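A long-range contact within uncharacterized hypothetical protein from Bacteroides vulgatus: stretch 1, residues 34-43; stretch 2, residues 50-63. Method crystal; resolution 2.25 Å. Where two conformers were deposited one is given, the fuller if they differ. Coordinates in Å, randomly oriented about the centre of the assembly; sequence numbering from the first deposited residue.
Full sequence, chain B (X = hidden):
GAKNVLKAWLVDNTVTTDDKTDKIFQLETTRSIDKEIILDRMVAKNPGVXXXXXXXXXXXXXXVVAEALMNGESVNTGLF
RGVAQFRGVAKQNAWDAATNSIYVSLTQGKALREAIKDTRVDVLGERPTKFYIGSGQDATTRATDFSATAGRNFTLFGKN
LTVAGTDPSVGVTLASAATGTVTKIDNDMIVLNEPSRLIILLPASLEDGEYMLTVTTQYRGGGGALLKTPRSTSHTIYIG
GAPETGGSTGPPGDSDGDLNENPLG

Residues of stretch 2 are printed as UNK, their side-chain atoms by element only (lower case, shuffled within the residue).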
ATOM      1  N   ASP B  34      -5.512  -0.548  17.400  1.00 33.48           N
ATOM      2  CA  ASP B  34      -4.057  -0.504  17.476  1.00 33.71           C
ATOM      3  C   ASP B  34      -3.549  -1.824  18.040  1.00 36.00           C
ATOM      4  O   ASP B  34      -4.347  -2.740  18.226  1.00 35.45           O
ATOM      5  CB  ASP B  34      -3.598   0.697  18.332  1.00 36.98           C
ATOM      6  CG  ASP B  34      -4.186   0.753  19.743  1.00 53.21           C
ATOM      7  OD1 ASP B  34      -4.856  -0.233  20.157  1.00 51.79           O
ATOM      8  OD2 ASP B  34      -4.016   1.793  20.413  1.00 66.67           O
ATOM      9  N   LYS B  35      -2.247  -1.898  18.370  1.00 33.47           N
ATOM     10  CA  LYS B  35      -1.587  -3.102  18.887  1.00 33.70           C
ATOM     11  C   LYS B  35      -2.200  -3.595  20.180  1.00 35.36           C
ATOM     12  O   LYS B  35      -2.297  -4.810  20.357  1.00 33.87           O
ATOM     13  CB  LYS B  35      -0.084  -2.878  19.088  1.00 36.08           C
ATOM     14  CG  LYS B  35       0.685  -3.085  17.788  1.00 60.90           C
ATOM     15  CD  LYS B  35       2.205  -3.151  17.986  1.00 67.65           C
ATOM     16  CE  LYS B  35       2.875  -1.827  17.743  1.00 62.71           C
ATOM     17  NZ  LYS B  35       4.353  -1.933  17.824  1.00 62.93           N
ATOM     18  N   GLU B  36      -2.636  -2.671  21.066  1.00 32.54           N
ATOM     19  CA  GLU B  36      -3.234  -3.012  22.352  1.00 33.01           C
ATOM     20  C   GLU B  36      -4.525  -3.811  22.165  1.00 35.79           C
ATOM     21  O   GLU B  36      -4.691  -4.820  22.823  1.00 36.60           O
ATOM     22  CB  GLU B  36      -3.505  -1.751  23.200  1.00 35.21           C
ATOM     23  CG  GLU B  36      -3.932  -2.125  24.614  1.00 56.52           C
ATOM     24  CD  GLU B  36      -4.561  -1.087  25.531  1.00 84.24           C
ATOM     25  OE1 GLU B  36      -5.059  -0.046  25.042  1.00 91.17           O
ATOM     26  OE2 GLU B  36      -4.633  -1.373  26.747  1.00 63.69           O
ATOM     27  N   ILE B  37      -5.419  -3.380  21.270  1.00 33.24           N
ATOM     28  CA  ILE B  37      -6.695  -4.065  21.010  1.00 34.14           C
ATOM     29  C   ILE B  37      -6.428  -5.424  20.294  1.00 35.74           C
ATOM     30  O   ILE B  37      -7.032  -6.443  20.660  1.00 34.67           O
ATOM     31  CB  ILE B  37      -7.653  -3.131  20.209  1.00 37.65           C
ATOM     32  CG1 ILE B  37      -8.039  -1.896  21.079  1.00 38.51           C
ATOM     33  CG2 ILE B  37      -8.915  -3.877  19.753  1.00 37.79           C
ATOM     34  CD1 ILE B  37      -8.250  -0.570  20.254  1.00 53.70           C
ATOM     35  N   ILE B  38      -5.497  -5.427  19.311  1.00 31.05           N
ATOM     36  CA  ILE B  38      -5.078  -6.624  18.577  1.00 29.07           C
ATOM     37  C   ILE B  38      -4.637  -7.676  19.578  1.00 32.36           C
ATOM     38  O   ILE B  38      -5.138  -8.782  19.525  1.00 33.64           O
ATOM     39  CB  ILE B  38      -3.972  -6.312  17.527  1.00 30.48           C
ATOM     40  CG1 ILE B  38      -4.534  -5.461  16.379  1.00 28.30           C
ATOM     41  CG2 ILE B  38      -3.302  -7.613  16.997  1.00 31.36           C
ATOM     42  CD1 ILE B  38      -3.499  -4.822  15.488  1.00 31.14           C
ATOM     43  N   LEU B  39      -3.757  -7.324  20.510  1.00 30.52           N
ATOM     44  CA  LEU B  39      -3.256  -8.238  21.547  1.00 31.81           C
ATOM     45  C   LEU B  39      -4.382  -8.748  22.442  1.00 36.14           C
ATOM     46  O   LEU B  39      -4.402  -9.929  22.774  1.00 37.18           O
ATOM     47  CB  LEU B  39      -2.175  -7.543  22.401  1.00 32.32           C
ATOM     48  CG  LEU B  39      -0.784  -7.474  21.753  1.00 36.77           C
ATOM     49  CD1 LEU B  39       0.116  -6.492  22.492  1.00 36.21           C
ATOM     50  CD2 LEU B  39      -0.151  -8.858  21.665  1.00 38.55           C
ATOM     51  N   ASP B  40      -5.313  -7.871  22.831  1.00 32.51           N
ATOM     52  CA  ASP B  40      -6.472  -8.258  23.633  1.00 32.66           C
ATOM     53  C   ASP B  40      -7.368  -9.245  22.873  1.00 35.02           C
ATOM     54  O   ASP B  40      -7.872 -10.175  23.483  1.00 33.91           O
ATOM     55  CB  ASP B  40      -7.298  -7.024  24.036  1.00 34.16           C
ATOM     56  CG  ASP B  40      -6.613  -6.036  24.959  1.00 41.34           C
ATOM     57  OD1 ASP B  40      -5.542  -6.384  25.520  1.00 40.60           O
ATOM     58  OD2 ASP B  40      -7.105  -4.884  25.059  1.00 44.99           O
ATOM     59  N   ARG B  41      -7.554  -9.048  21.548  1.00 31.06           N
ATOM     60  CA  ARG B  41      -8.409  -9.928  20.744  1.00 30.99           C
ATOM     61  C   ARG B  41      -7.733 -11.299  20.494  1.00 35.28           C
ATOM     62  O   ARG B  41      -8.437 -12.324  20.394  1.00 35.98           O
ATOM     63  CB  ARG B  41      -8.809  -9.258  19.428  1.00 28.39           C
ATOM     64  CG  ARG B  41      -9.834  -8.149  19.612  1.00 27.81           C
ATOM     65  CD  ARG B  41     -10.192  -7.540  18.286  1.00 37.71           C
ATOM     66  NE  ARG B  41     -11.073  -6.377  18.424  1.00 39.68           N
ATOM     67  CZ  ARG B  41     -11.550  -5.682  17.399  1.00 41.24           C
ATOM     68  NH1 ARG B  41     -11.241  -6.026  16.157  1.00 30.95           N
ATOM     69  NH2 ARG B  41     -12.350  -4.645  17.607  1.00 31.98           N
HETATM   70  N   MSE B  42      -6.394 -11.327  20.470  1.00 30.15           N
HETATM   71  CA  MSE B  42      -5.620 -12.560  20.284  1.00 29.85           C
HETATM   72  C   MSE B  42      -5.806 -13.474  21.494  1.00 38.82           C
HETATM   73  O   MSE B  42      -6.093 -14.665  21.342  1.00 40.03           O
HETATM   74  CB  MSE B  42      -4.135 -12.236  20.075  1.00 29.77           C
HETATM   75  CG  MSE B  42      -3.819 -11.686  18.699  1.00 33.58           C
HETATM   76 SE   MSE B  42      -2.003 -10.971  18.626  0.75 37.73          SE
HETATM   77  CE  MSE B  42      -0.999 -12.731  18.701  1.00 33.53           C
ATOM     78  N   VAL B  43      -5.661 -12.891  22.695  1.00 36.17           N
ATOM     79  CA  VAL B  43      -5.842 -13.543  23.998  1.00 36.92           C
ATOM     80  C   VAL B  43      -7.307 -14.018  24.141  1.00 39.63           C
ATOM     81  O   VAL B  43      -7.548 -15.149  24.593  1.00 38.78           O
ATOM     82  CB  VAL B  43      -5.424 -12.564  25.129  1.00 41.14           C
ATOM     83  CG1 VAL B  43      -5.887 -13.054  26.501  1.00 42.95           C
ATOM     84  CG2 VAL B  43      -3.919 -12.367  25.114  1.00 40.10           C
ATOM     85  N   UNK B  50      -0.019 -16.408  26.339  1.00 43.68           N
ATOM     86  CA  UNK B  50       0.307 -15.408  27.357  1.00 43.48           C
ATOM     87  C   UNK B  50       0.468 -14.066  26.626  1.00 44.32           C
ATOM     88  O   UNK B  50       1.225 -13.985  25.658  1.00 41.84           O
ATOM     89  c   UNK B  50       3.177 -15.327  30.057  1.00 62.81           C
ATOM     90  c   UNK B  50       1.573 -15.825  28.146  1.00 45.40           C
ATOM     91  c   UNK B  50       3.011 -14.184  32.251  1.00 94.34           C
ATOM     92  n   UNK B  50       3.575 -14.328  31.053  1.00 75.48           N
ATOM     93  n   UNK B  50       3.428 -13.234  33.076  1.00 90.23           N
ATOM     94  c   UNK B  50       2.012 -14.823  29.216  1.00 52.90           C
ATOM     95  n   UNK B  50       2.020 -14.988  32.631  1.00 73.14           N
ATOM     96  N   UNK B  51      -0.290 -13.038  27.043  1.00 40.38           N
ATOM     97  CA  UNK B  51      -0.318 -11.720  26.399  1.00 37.44           C
ATOM     98  C   UNK B  51       1.082 -11.058  26.317  1.00 40.12           C
ATOM     99  O   UNK B  51       1.403 -10.462  25.292  1.00 38.10           O
ATOM    100  n   UNK B  51      -2.726  -5.426  25.233  1.00 36.89           N
ATOM    101  c   UNK B  51      -2.468  -8.602  27.079  1.00 35.19           C
ATOM    102  n   UNK B  51      -0.925  -6.356  26.292  1.00 38.57           N
ATOM    103  n   UNK B  51      -2.936  -7.477  26.262  1.00 36.28           N
ATOM    104  c   UNK B  51      -1.705  -9.618  26.274  1.00 37.00           C
ATOM    105  c   UNK B  51      -1.284 -10.792  27.144  1.00 34.54           C
ATOM    106  c   UNK B  51      -2.199  -6.419  25.938  1.00 44.57           C
ATOM    107  N   UNK B  52       1.897 -11.169  27.383  1.00 39.12           N
ATOM    108  CA  UNK B  52       3.253 -10.605  27.457  1.00 39.58           C
ATOM    109  C   UNK B  52       4.175 -11.259  26.417  1.00 43.48           C
ATOM    110  O   UNK B  52       5.027 -10.573  25.849  1.00 42.75           O
ATOM    111  c   UNK B  52       3.146 -10.011  29.983  1.00 59.64           C
ATOM    112  c   UNK B  52       1.787 -10.491  30.481  1.00 84.00           C
ATOM    113  o   UNK B  52       1.166  -9.737  31.266  1.00 84.30           O
ATOM    114  c   UNK B  52       3.856 -10.777  28.871  1.00 42.39           C
ATOM    115  o   UNK B  52       1.341 -11.600  30.099  1.00 57.15           O
ATOM    116  N   UNK B  53       4.003 -12.582  26.174  1.00 39.70           N
ATOM    117  CA  UNK B  53       4.782 -13.343  25.196  1.00 39.09           C
ATOM    118  C   UNK B  53       4.383 -12.904  23.784  1.00 42.75           C
ATOM    119  O   UNK B  53       5.248 -12.772  22.908  1.00 43.72           O
ATOM    120  c   UNK B  53       5.455 -15.714  24.460  1.00 33.99           C
ATOM    121  c   UNK B  53       4.599 -14.867  25.414  1.00 39.55           C
ATOM    122  o   UNK B  53       4.997 -15.158  26.750  1.00 48.15           O
ATOM    123  N   UNK B  54       3.072 -12.665  23.576  1.00 36.97           N
ATOM    124  CA  UNK B  54       2.536 -12.218  22.299  1.00 34.80           C
ATOM    125  C   UNK B  54       3.018 -10.815  21.981  1.00 40.31           C
ATOM    126  O   UNK B  54       3.375 -10.561  20.842  1.00 40.04           O
ATOM    127  c   UNK B  54       1.004 -12.276  22.323  1.00 36.85           C
ATOM    128  c   UNK B  54       2.622 -15.584  21.530  1.00 45.91           C
ATOM    129  c   UNK B  54       0.432 -13.694  22.487  1.00 42.87           C
ATOM    130 se   UNK B  54       0.853 -14.867  20.977  0.75 48.58          SE
ATOM    131  N   UNK B  55       3.024  -9.906  22.989  1.00 38.28           N
ATOM    132  CA  UNK B  55       3.468  -8.522  22.874  1.00 38.58           C
ATOM    133  C   UNK B  55       4.964  -8.470  22.509  1.00 45.56           C
ATOM    134  O   UNK B  55       5.319  -7.741  21.593  1.00 45.93           O
ATOM    135  c   UNK B  55       3.195  -7.771  24.173  1.00 39.89           C
ATOM    136  N   UNK B  56       5.813  -9.280  23.177  1.00 43.60           N
ATOM    137  CA  UNK B  56       7.237  -9.399  22.883  1.00 44.26           C
ATOM    138  C   UNK B  56       7.448  -9.925  21.435  1.00 44.65           C
ATOM    139  O   UNK B  56       8.254  -9.360  20.705  1.00 43.83           O
ATOM    140  c   UNK B  56       9.673 -12.047  24.474  1.00 59.24           C
ATOM    141  c   UNK B  56      10.418  -9.843  23.588  1.00 56.72           C
ATOM    142  c   UNK B  56       9.315 -10.904  23.550  1.00 54.62           C
ATOM    143  c   UNK B  56       7.930 -10.309  23.921  1.00 46.53           C
ATOM    144  N   UNK B  57       6.701 -10.952  21.033  1.00 40.38           N
ATOM    145  CA  UNK B  57       6.742 -11.511  19.679  1.00 39.10           C
ATOM    146  C   UNK B  57       6.444 -10.494  18.590  1.00 41.72           C
ATOM    147  O   UNK B  57       7.149 -10.450  17.582  1.00 40.81           O
ATOM    148  N   UNK B  58       5.422  -9.640  18.801  1.00 37.37           N
ATOM    149  CA  UNK B  58       5.027  -8.593  17.855  1.00 36.00           C
ATOM    150  C   UNK B  58       6.170  -7.563  17.730  1.00 38.73           C
ATOM    151  O   UNK B  58       6.523  -7.240  16.594  1.00 37.42           O
ATOM    152  c   UNK B  58       3.460  -6.627  17.306  1.00 36.65           C
ATOM    153  c   UNK B  58       2.504  -8.903  18.006  1.00 39.57           C
ATOM    154  c   UNK B  58       1.067  -8.329  18.301  1.00 46.21           C
ATOM    155  c   UNK B  58       3.671  -7.906  18.187  1.00 38.74           C
ATOM    156  N   UNK B  59       6.781  -7.108  18.861  1.00 33.65           N
ATOM    157  CA  UNK B  59       7.898  -6.155  18.782  1.00 33.99           C
ATOM    158  C   UNK B  59       9.087  -6.758  18.032  1.00 38.07           C
ATOM    159  O   UNK B  59       9.712  -6.065  17.235  1.00 37.97           O
ATOM    160  o   UNK B  59       5.629  -3.539  19.691  1.00 44.61           O
ATOM    161  c   UNK B  59       8.362  -5.643  20.175  1.00 35.65           C
ATOM    162  o   UNK B  59       7.660  -2.662  19.675  1.00 66.61           O
ATOM    163  c   UNK B  59       7.363  -4.712  20.853  1.00 44.59           C
ATOM    164  c   UNK B  59       6.846  -3.556  20.008  1.00 67.02           C
ATOM    165  N   UNK B  60       9.364  -8.041  18.277  1.00 36.35           N
ATOM    166  CA  UNK B  60      10.438  -8.819  17.682  1.00 37.55           C
ATOM    167  C   UNK B  60      10.196  -8.980  16.178  1.00 39.70           C
ATOM    168  O   UNK B  60      11.122  -8.790  15.385  1.00 37.65           O
ATOM    169  c   UNK B  60      10.495 -10.186  18.404  1.00 39.18           C
ATOM    170  c   UNK B  60      13.038 -10.362  18.438  1.00 48.16           C
ATOM    171  c   UNK B  60      11.628 -12.298  19.154  1.00 50.20           C
ATOM    172  c   UNK B  60      11.704 -11.103  18.196  1.00 46.70           C
ATOM    173  N   UNK B  61       8.951  -9.314  15.798  1.00 36.80           N
ATOM    174  CA  UNK B  61       8.579  -9.494  14.396  0.50 38.03           C
ATOM    175  C   UNK B  61       8.726  -8.146  13.639  1.00 39.93           C
ATOM    176  O   UNK B  61       9.246  -8.136  12.529  1.00 39.30           O
ATOM    177  c   UNK B  61       6.633 -10.283  12.896  0.50 49.95           C
ATOM    178  c   UNK B  61       4.259  -8.564  13.496  0.50 56.76           C
ATOM    179  c   UNK B  61       7.155 -10.076  14.308  0.50 41.10           C
ATOM    180 se   UNK B  61       5.779  -8.665  12.241  0.38 59.95          SE
ATOM    181  N   UNK B  62       8.305  -7.015  14.258  1.00 35.16           N
ATOM    182  CA  UNK B  62       8.397  -5.669  13.658  1.00 33.68           C
ATOM    183  C   UNK B  62       9.853  -5.247  13.426  1.00 38.16           C
ATOM    184  O   UNK B  62      10.148  -4.658  12.374  1.00 37.09           O
ATOM    185  c   UNK B  62       5.255  -3.800  14.986  1.00 59.47           C
ATOM    186  o   UNK B  62       4.034  -3.917  14.722  1.00 49.74           O
ATOM    187  c   UNK B  62       6.180  -4.907  14.527  1.00 43.60           C
ATOM    188  o   UNK B  62       5.748  -2.805  15.569  1.00 47.45           O
ATOM    189  c   UNK B  62       7.678  -4.635  14.524  1.00 34.34           C
ATOM    190  N   UNK B  63      10.750  -5.557  14.409  1.00 34.07           N
ATOM    191  CA  UNK B  63      12.181  -5.269  14.341  0.50 34.46           C
ATOM    192  C   UNK B  63      12.831  -6.009  13.163  1.00 35.71           C
ATOM    193  O   UNK B  63      13.584  -5.423  12.414  1.00 34.19           O
ATOM    194  o   UNK B  63      13.946  -6.012  18.315  0.50 75.19           O
ATOM    195  c   UNK B  63      12.878  -5.661  15.664  0.50 36.95           C
ATOM    196  o   UNK B  63      12.322  -4.807  19.187  0.50 55.19           O
ATOM    197  c   UNK B  63      12.980  -5.222  18.206  0.50 69.86           C
ATOM    198  c   UNK B  63      12.613  -4.710  16.824  0.50 48.32           C
TER

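Position 50 carries three carbons, a nitrogen, then a carbon with two more nitrogens. That is a guanidinium, so the residue is Arg50. It is the N-cap of the second helix, and its CA-to-CB bond points away from stretch 1.

Position 51 has the same atoms: three carbons, a nitrogen, and a carbon bearing two nitrogens. Its extended chain reaches back along the first helix to Asp40, Leu39 and Glu36. It is Arg51. Arg51 NE lies 2.9 Å from Asp40 OD1, and Arg51 NH2 lies 3.0 Å from the same OD1, forming a salt bridge. A weak hydrogen bond runs from Arg51 NH2 to Glu36 O at 3.2 Å. Leu39 CB covers one face of the guanidinium.

Position 52 has three carbons, the third carrying two oxygens, and its CA-to-CB bond points away from stretch 1. It is Glu52. Position 53 has one carbon bearing an oxygen and a carbon, so it is Thr53, out of reach.

Position 54 is unbranched: two carbons, selenium, one carbon. Its selenium is 3.6 Å from Met42 CE, and its CB is 3.7 Å from Leu39 CD2. It is Met54, present as selenomethionine.

Position 55 has a single carbon, CB, 3.7 Å from Leu39 CD1. It is Ala55. Position 56 has four carbons forked at the second and touches nothing here: Leu56. Position 57 has no side-chain atoms: Gly57.

Position 58 has four carbons, forked at the first, with one arm two carbons long. The end of that arm is 3.6 Å from Leu39 CD2, and the one-carbon arm is 3.8 Å from Lys35 CD. It is Ile58; these atoms are Ile58 CD1 and Ile58 CG2.

Position 59 has three carbons, the third carrying two oxygens. One oxygen is 2.8 Å from Lys35 NZ. It is Glu59, and that oxygen is OE2. Position 60, four carbons forked at the second, is Leu60, out of reach. Position 61, again an unbranched selenium chain, is Met61; it does not reach stretch 1.

Position 62 has three carbons and a terminal pair of oxygens, one 2.8 Å from Lys35 NZ. It is Glu62, and that oxygen is OE1. Position 63 has the same composition but is out of reach: Glu63.

The helix axes cross at 133° and come within 10.0 Å. Leu39 is a knob seated among Arg51, Met54, Ala55 and Ile58. In return, Arg51 sits among Glu36, Leu39, Asp40 and Val43. Met42 adds to the apolar layer. Salt bridges flank this packing: Arg51 with Asp40, and Lys35 with both Glu59 and Glu62. Each pairs opposite charges across the helices.

Stretch 2 50-63: RRETMALGIELMEE
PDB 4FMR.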